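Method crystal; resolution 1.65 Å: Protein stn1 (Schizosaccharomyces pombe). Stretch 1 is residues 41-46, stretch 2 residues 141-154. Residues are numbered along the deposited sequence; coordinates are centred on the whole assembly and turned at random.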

ATOM      1  N   PHE A  41      16.773  -2.579 -15.338  1.00 28.27           N
ATOM      2  CA  PHE A  41      17.189  -3.916 -14.944  1.00 28.15           C
ATOM      3  C   PHE A  41      17.007  -4.196 -13.461  1.00 26.84           C
ATOM      4  O   PHE A  41      17.403  -3.404 -12.609  1.00 26.94           O
ATOM      5  N   TRP A  42      16.392  -5.337 -13.168  1.00 25.40           N
ATOM      6  CA  TRP A  42      16.148  -5.764 -11.797  1.00 25.48           C
ATOM      7  C   TRP A  42      16.749  -7.156 -11.648  1.00 25.91           C
ATOM      8  O   TRP A  42      16.299  -8.104 -12.288  1.00 25.19           O
ATOM      9  N   MET A  43      17.776  -7.265 -10.811  1.00 27.59           N
ATOM     10  CA  MET A  43      18.468  -8.530 -10.592  1.00 30.32           C
ATOM     11  C   MET A  43      19.031  -9.052 -11.910  1.00 31.84           C
ATOM     12  O   MET A  43      19.159 -10.261 -12.107  1.00 32.83           O
ATOM     13  N   GLY A  44      19.364  -8.128 -12.809  1.00 33.01           N
ATOM     14  CA  GLY A  44      19.920  -8.503 -14.098  1.00 34.31           C
ATOM     15  C   GLY A  44      18.872  -8.735 -15.170  1.00 35.81           C
ATOM     16  O   GLY A  44      19.199  -8.906 -16.344  1.00 37.17           O
ATOM     17  N   PHE A  45      17.607  -8.736 -14.767  1.00 35.04           N
ATOM     18  CA  PHE A  45      16.507  -8.958 -15.696  1.00 35.95           C
ATOM     19  C   PHE A  45      15.981  -7.647 -16.270  1.00 34.12           C
ATOM     20  O   PHE A  45      15.819  -6.666 -15.545  1.00 33.39           O
ATOM     21  N   PRO A  46      15.718  -7.609 -17.587  1.00 33.32           N
ATOM     22  CA  PRO A  46      15.203  -6.392 -18.221  1.00 32.45           C
ATOM     23  C   PRO A  46      13.745  -6.156 -17.832  1.00 30.77           C
ATOM     24  O   PRO A  46      12.907  -7.044 -17.976  1.00 32.54           O
ATOM     25  N   ARG A 141       6.094 -14.416  -4.135  1.00 20.79           N
ATOM     26  CA  ARG A 141       6.388 -15.620  -4.902  1.00 22.92           C
ATOM     27  C   ARG A 141       7.192 -15.261  -6.151  1.00 23.20           C
ATOM     28  O   ARG A 141       8.167 -15.934  -6.489  1.00 22.29           O
ATOM     29  N   TYR A 142       6.781 -14.194  -6.830  1.00 21.40           N
ATOM     30  CA  TYR A 142       7.465 -13.752  -8.039  1.00 21.56           C
ATOM     31  C   TYR A 142       8.907 -13.360  -7.735  1.00 20.89           C
ATOM     32  O   TYR A 142       9.834 -13.765  -8.442  1.00 21.41           O
ATOM     33  N   LYS A 143       9.101 -12.576  -6.678  1.00 20.40           N
ATOM     34  CA  LYS A 143      10.441 -12.143  -6.302  1.00 20.46           C
ATOM     35  C   LYS A 143      11.334 -13.325  -5.931  1.00 21.86           C
ATOM     36  O   LYS A 143      12.515 -13.351  -6.276  1.00 22.96           O
ATOM     37  N   LYS A 144      10.776 -14.299  -5.223  1.00 22.27           N
ATOM     38  CA  LYS A 144      11.564 -15.462  -4.824  1.00 24.46           C
ATOM     39  C   LYS A 144      12.020 -16.255  -6.042  1.00 24.55           C
ATOM     40  O   LYS A 144      13.176 -16.676  -6.117  1.00 25.13           O
ATOM     41  N   ASN A 145      11.123 -16.442  -7.004  1.00 25.00           N
ATOM     42  CA  ASN A 145      11.475 -17.182  -8.209  1.00 27.13           C
ATOM     43  C   ASN A 145      12.524 -16.452  -9.044  1.00 27.74           C
ATOM     44  O   ASN A 145      13.482 -17.067  -9.516  1.00 26.91           O
ATOM     45  N   LEU A 146      12.357 -15.146  -9.231  1.00 27.57           N
ATOM     46  CA  LEU A 146      13.337 -14.402 -10.013  1.00 28.66           C
ATOM     47  C   LEU A 146      14.702 -14.416  -9.335  1.00 29.45           C
ATOM     48  O   LEU A 146      15.732 -14.483 -10.005  1.00 29.85           O
ATOM     49  N   THR A 147      14.711 -14.362  -8.006  1.00 28.97           N
ATOM     50  CA  THR A 147      15.962 -14.377  -7.251  1.00 29.85           C
ATOM     51  C   THR A 147      16.712 -15.691  -7.476  1.00 30.77           C
ATOM     52  O   THR A 147      17.930 -15.690  -7.657  1.00 29.75           O
ATOM     53  N   LYS A 148      15.984 -16.805  -7.465  1.00 31.95           N
ATOM     54  CA  LYS A 148      16.586 -18.118  -7.674  1.00 34.07           C
ATOM     55  C   LYS A 148      17.171 -18.226  -9.077  1.00 33.87           C
ATOM     56  O   LYS A 148      18.289 -18.713  -9.260  1.00 32.77           O
ATOM     57  N   ILE A 149      16.403 -17.775 -10.061  1.00 32.89           N
ATOM     58  CA  ILE A 149      16.843 -17.811 -11.451  1.00 32.66           C
ATOM     59  C   ILE A 149      18.107 -16.981 -11.614  1.00 33.88           C
ATOM     60  O   ILE A 149      19.074 -17.417 -12.238  1.00 33.32           O
ATOM     61  N   SER A 150      18.094 -15.782 -11.041  1.00 34.74           N
ATOM     62  CA  SER A 150      19.238 -14.885 -11.118  1.00 36.50           C
ATOM     63  C   SER A 150      20.479 -15.510 -10.494  1.00 37.66           C
ATOM     64  O   SER A 150      21.587 -15.334 -10.997  1.00 38.52           O
ATOM     65  N   LYS A 151      20.288 -16.242  -9.399  1.00 39.18           N
ATOM     66  CA  LYS A 151      21.400 -16.888  -8.710  1.00 41.99           C
ATOM     67  C   LYS A 151      21.948 -18.083  -9.484  1.00 43.24           C
ATOM     68  O   LYS A 151      23.139 -18.394  -9.390  1.00 42.51           O
ATOM     69  N   ASN A 152      21.086 -18.750 -10.246  1.00 44.28           N
ATOM     70  CA  ASN A 152      21.506 -19.908 -11.029  1.00 46.57           C
ATOM     71  C   ASN A 152      22.205 -19.514 -12.326  1.00 48.22           C
ATOM     72  O   ASN A 152      23.059 -20.248 -12.823  1.00 48.73           O
ATOM     73  N   HIS A 153      21.840 -18.360 -12.872  1.00 49.71           N
ATOM     74  CA  HIS A 153      22.429 -17.887 -14.117  1.00 52.05           C
ATOM     75  C   HIS A 153      23.664 -17.030 -13.865  1.00 53.39           C
ATOM     76  O   HIS A 153      24.500 -16.855 -14.753  1.00 53.74           O
ATOM     77  N   HIS A 154      23.775 -16.495 -12.653  1.00 54.97           N
ATOM     78  CA  HIS A 154      24.927 -15.679 -12.285  1.00 57.16           C
ATOM     79  C   HIS A 154      25.833 -16.399 -11.289  1.00 57.89           C
ATOM     80  O   HIS A 154      26.989 -16.703 -11.650  1.00 58.66           O
TER

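What brings a tight hairpin and a helix together here? Stretch 1 turns back on itself through a type I' beta turn from W42 to F45, closed by backbone hydrogen bonds in both directions between those two residues. The turn lies against helix 141-153, with M43 CA and S150 CA the closest pair of CA atoms at 6.4 Å, and together the two stretches bury 463 Å² of surface.

Which side chains make the apolar contact? L146 points toward the hairpin in an m,t rotamer and meets three residues of the turn. Its CD1 lies 3.6 Å from W42 CZ3, its CB 3.5 Å from M43 CE, and its CD2 3.6 Å from F45 CE1. W42, chi1 t, leaves its backbone sideways, yet its indole reaches the helix, where CZ2 also comes within 4.1 Å of K143 CG on the extended lysine chain. F45, chi1 m, points toward the helix; its CZ sits 3.6 Å from I149 CG2, and its ring edge approaches the backbone, with CE1 3.3 Å from L146 O.

How does M43 fit between these aromatic residues? Its m,t,m side chain points toward the helix and carries the thioether along it, so that SD lies 3.5 Å from T147 OG1. That hydroxyl already donates a hydrogen bond to the helix backbone, from T147 OG1 to K143 O at 2.7 Å.

Where is the polar link? S150, chi1 t, donates the single hydrogen bond across the stretches, from S150 OG to M43 O at 3.1 Å, using a turn carbonyl that neither hairpin backbone bond occupies. Next in the turn, G44 has a backbone conformation that calls for glycine, and a CB there would also crowd H154 CE1 at 3.1 Å.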

ATOM      1  CB  PHE A  41      18.645  -4.162 -15.347  1.00 30.33           C
ATOM      2  CG  PHE A  41      18.866  -4.147 -16.832  1.00 32.17           C
ATOM      3  CD1 PHE A  41      18.943  -2.942 -17.522  1.00 34.19           C
ATOM      4  CD2 PHE A  41      18.960  -5.336 -17.544  1.00 33.67           C
ATOM      5  CE1 PHE A  41      19.110  -2.922 -18.907  1.00 34.64           C
ATOM      6  CE2 PHE A  41      19.127  -5.327 -18.930  1.00 34.86           C
ATOM      7  CZ  PHE A  41      19.200  -4.119 -19.610  1.00 34.64           C
ATOM      8  CB  TRP A  42      14.639  -5.785 -11.515  1.00 24.40           C
ATOM      9  CG  TRP A  42      14.283  -6.116 -10.089  1.00 24.30           C
ATOM     10  CD1 TRP A  42      14.939  -5.707  -8.963  1.00 25.64           C
ATOM     11  CD2 TRP A  42      13.170  -6.902  -9.641  1.00 23.32           C
ATOM     12  NE1 TRP A  42      14.304  -6.192  -7.840  1.00 24.51           N
ATOM     13  CE2 TRP A  42      13.216  -6.928  -8.229  1.00 23.72           C
ATOM     14  CE3 TRP A  42      12.138  -7.586 -10.296  1.00 24.92           C
ATOM     15  CZ2 TRP A  42      12.267  -7.611  -7.459  1.00 23.19           C
ATOM     16  CZ3 TRP A  42      11.193  -8.266  -9.530  1.00 23.28           C
ATOM     17  CH2 TRP A  42      11.268  -8.272  -8.126  1.00 22.73           C
ATOM     18  CB  MET A  43      17.522  -9.570  -9.983  1.00 31.95           C
ATOM     19  CG  MET A  43      17.020  -9.216  -8.595  1.00 34.43           C
ATOM     20  SD  MET A  43      16.175 -10.602  -7.800  1.00 37.38           S
ATOM     21  CE  MET A  43      14.537 -10.445  -8.497  1.00 35.73           C
ATOM     22  CB  PHE A  45      15.372  -9.694 -14.982  1.00 37.60           C
ATOM     23  CG  PHE A  45      15.760 -11.053 -14.461  1.00 41.45           C
ATOM     24  CD1 PHE A  45      15.225 -11.531 -13.269  1.00 42.89           C
ATOM     25  CD2 PHE A  45      16.645 -11.861 -15.169  1.00 42.80           C
ATOM     26  CE1 PHE A  45      15.565 -12.796 -12.789  1.00 44.43           C
ATOM     27  CE2 PHE A  45      16.991 -13.126 -14.699  1.00 44.17           C
ATOM     28  CZ  PHE A  45      16.450 -13.594 -13.508  1.00 44.15           C
ATOM     29  CB  PRO A  46      15.378  -6.680 -19.709  1.00 32.34           C
ATOM     30  CG  PRO A  46      15.194  -8.164 -19.781  1.00 33.84           C
ATOM     31  CD  PRO A  46      15.991  -8.650 -18.594  1.00 33.64           C
ATOM     32  CB  ARG A 141       5.090 -16.326  -5.303  1.00 27.16           C
ATOM     33  CG  ARG A 141       5.309 -17.675  -5.976  1.00 33.65           C
ATOM     34  CD  ARG A 141       3.993 -18.338  -6.358  1.00 38.16           C
ATOM     35  NE  ARG A 141       4.205 -19.667  -6.922  1.00 44.24           N
ATOM     36  CZ  ARG A 141       3.234 -20.451  -7.383  1.00 46.09           C
ATOM     37  NH1 ARG A 141       1.973 -20.043  -7.347  1.00 47.71           N
ATOM     38  NH2 ARG A 141       3.527 -21.648  -7.875  1.00 47.61           N
ATOM     39  CB  TYR A 142       6.718 -12.565  -8.654  1.00 21.76           C
ATOM     40  CG  TYR A 142       7.166 -12.209 -10.053  1.00 22.91           C
ATOM     41  CD1 TYR A 142       7.962 -11.091 -10.288  1.00 23.64           C
ATOM     42  CD2 TYR A 142       6.790 -12.992 -11.143  1.00 23.74           C
ATOM     43  CE1 TYR A 142       8.374 -10.759 -11.580  1.00 24.86           C
ATOM     44  CE2 TYR A 142       7.195 -12.669 -12.435  1.00 26.14           C
ATOM     45  CZ  TYR A 142       7.985 -11.552 -12.644  1.00 25.41           C
ATOM     46  OH  TYR A 142       8.380 -11.234 -13.921  1.00 29.67           O
ATOM     47  CB  LYS A 143      10.380 -11.162  -5.128  1.00 20.30           C
ATOM     48  CG  LYS A 143      11.741 -10.626  -4.706  1.00 20.99           C
ATOM     49  CD  LYS A 143      11.585  -9.480  -3.720  1.00 23.86           C
ATOM     50  CE  LYS A 143      12.910  -8.776  -3.453  1.00 25.37           C
ATOM     51  NZ  LYS A 143      12.737  -7.650  -2.492  1.00 26.61           N
ATOM     52  CB  LYS A 144      10.763 -16.346  -3.870  1.00 24.60           C
ATOM     53  CG  LYS A 144      10.626 -15.736  -2.484  1.00 30.36           C
ATOM     54  CD  LYS A 144       9.709 -16.548  -1.582  1.00 32.98           C
ATOM     55  CE  LYS A 144       9.596 -15.891  -0.212  1.00 35.76           C
ATOM     56  NZ  LYS A 144       8.551 -16.526   0.634  1.00 36.34           N
ATOM     57  CB  ASN A 145      10.231 -17.463  -9.054  1.00 30.13           C
ATOM     58  CG  ASN A 145       9.396 -18.597  -8.491  1.00 32.81           C
ATOM     59  OD1 ASN A 145       9.936 -19.609  -8.041  1.00 38.54           O
ATOM     60  ND2 ASN A 145       8.080 -18.442  -8.522  1.00 33.87           N
ATOM     61  CB  LEU A 146      12.884 -12.956 -10.237  1.00 29.79           C
ATOM     62  CG  LEU A 146      11.764 -12.718 -11.254  1.00 31.78           C
ATOM     63  CD1 LEU A 146      11.668 -11.222 -11.547  1.00 33.34           C
ATOM     64  CD2 LEU A 146      12.054 -13.472 -12.542  1.00 33.40           C
ATOM     65  CB  THR A 147      15.707 -14.204  -5.737  1.00 29.98           C
ATOM     66  OG1 THR A 147      15.040 -12.959  -5.499  1.00 29.88           O
ATOM     67  CG2 THR A 147      17.022 -14.217  -4.971  1.00 29.53           C
ATOM     68  CB  LYS A 148      15.546 -19.226  -7.453  1.00 36.90           C
ATOM     69  CG  LYS A 148      14.986 -19.287  -6.043  1.00 40.59           C
ATOM     70  CD  LYS A 148      14.049 -20.471  -5.869  1.00 45.14           C
ATOM     71  CE  LYS A 148      13.545 -20.557  -4.439  1.00 45.48           C
ATOM     72  NZ  LYS A 148      12.695 -21.755  -4.215  1.00 46.06           N
ATOM     73  CB  ILE A 149      15.764 -17.249 -12.395  1.00 31.30           C
ATOM     74  CG1 ILE A 149      14.513 -18.123 -12.328  1.00 31.65           C
ATOM     75  CG2 ILE A 149      16.297 -17.183 -13.820  1.00 33.06           C
ATOM     76  CD1 ILE A 149      13.339 -17.565 -13.101  1.00 30.12           C
ATOM     77  CB  SER A 150      18.920 -13.564 -10.414  1.00 36.00           C
ATOM     78  OG  SER A 150      20.043 -12.701 -10.418  1.00 35.38           O
ATOM     79  CB  LYS A 151      20.971 -17.340  -7.312  1.00 42.95           C
ATOM     80  CG  LYS A 151      20.620 -16.200  -6.367  1.00 45.11           C
ATOM     81  CD  LYS A 151      20.298 -16.722  -4.974  1.00 46.61           C
ATOM     82  CE  LYS A 151      19.947 -15.589  -4.026  1.00 47.66           C
ATOM     83  NZ  LYS A 151      19.665 -16.081  -2.649  1.00 48.91           N
ATOM     84  CB  ASN A 152      20.305 -20.801 -11.364  1.00 46.21           C
ATOM     85  CG  ASN A 152      19.746 -21.514 -10.150  1.00 46.19           C
ATOM     86  OD1 ASN A 152      20.490 -22.081  -9.352  1.00 46.99           O
ATOM     87  ND2 ASN A 152      18.425 -21.502 -10.013  1.00 46.22           N
ATOM     88  CB  HIS A 153      21.395 -17.099 -14.917  1.00 51.25           C
ATOM     89  CG  HIS A 153      21.888 -16.635 -16.253  1.00 51.67           C
ATOM     90  ND1 HIS A 153      22.525 -17.472 -17.146  1.00 51.78           N
ATOM     91  CD2 HIS A 153      21.811 -15.428 -16.862  1.00 51.99           C
ATOM     92  CE1 HIS A 153      22.817 -16.801 -18.246  1.00 51.58           C
ATOM     93  NE2 HIS A 153      22.394 -15.559 -18.099  1.00 51.94           N
ATOM     94  CB  HIS A 154      24.476 -14.349 -11.679  1.00 57.79           C
ATOM     95  CG  HIS A 154      24.050 -13.334 -12.694  1.00 59.01           C
ATOM     96  ND1 HIS A 154      22.745 -13.194 -13.110  1.00 59.31           N
ATOM     97  CD2 HIS A 154      24.765 -12.412 -13.383  1.00 59.65           C
ATOM     98  CE1 HIS A 154      22.673 -12.227 -14.011  1.00 60.00           C
ATOM     99  NE2 HIS A 154      23.886 -11.737 -14.193  1.00 60.38           N
TER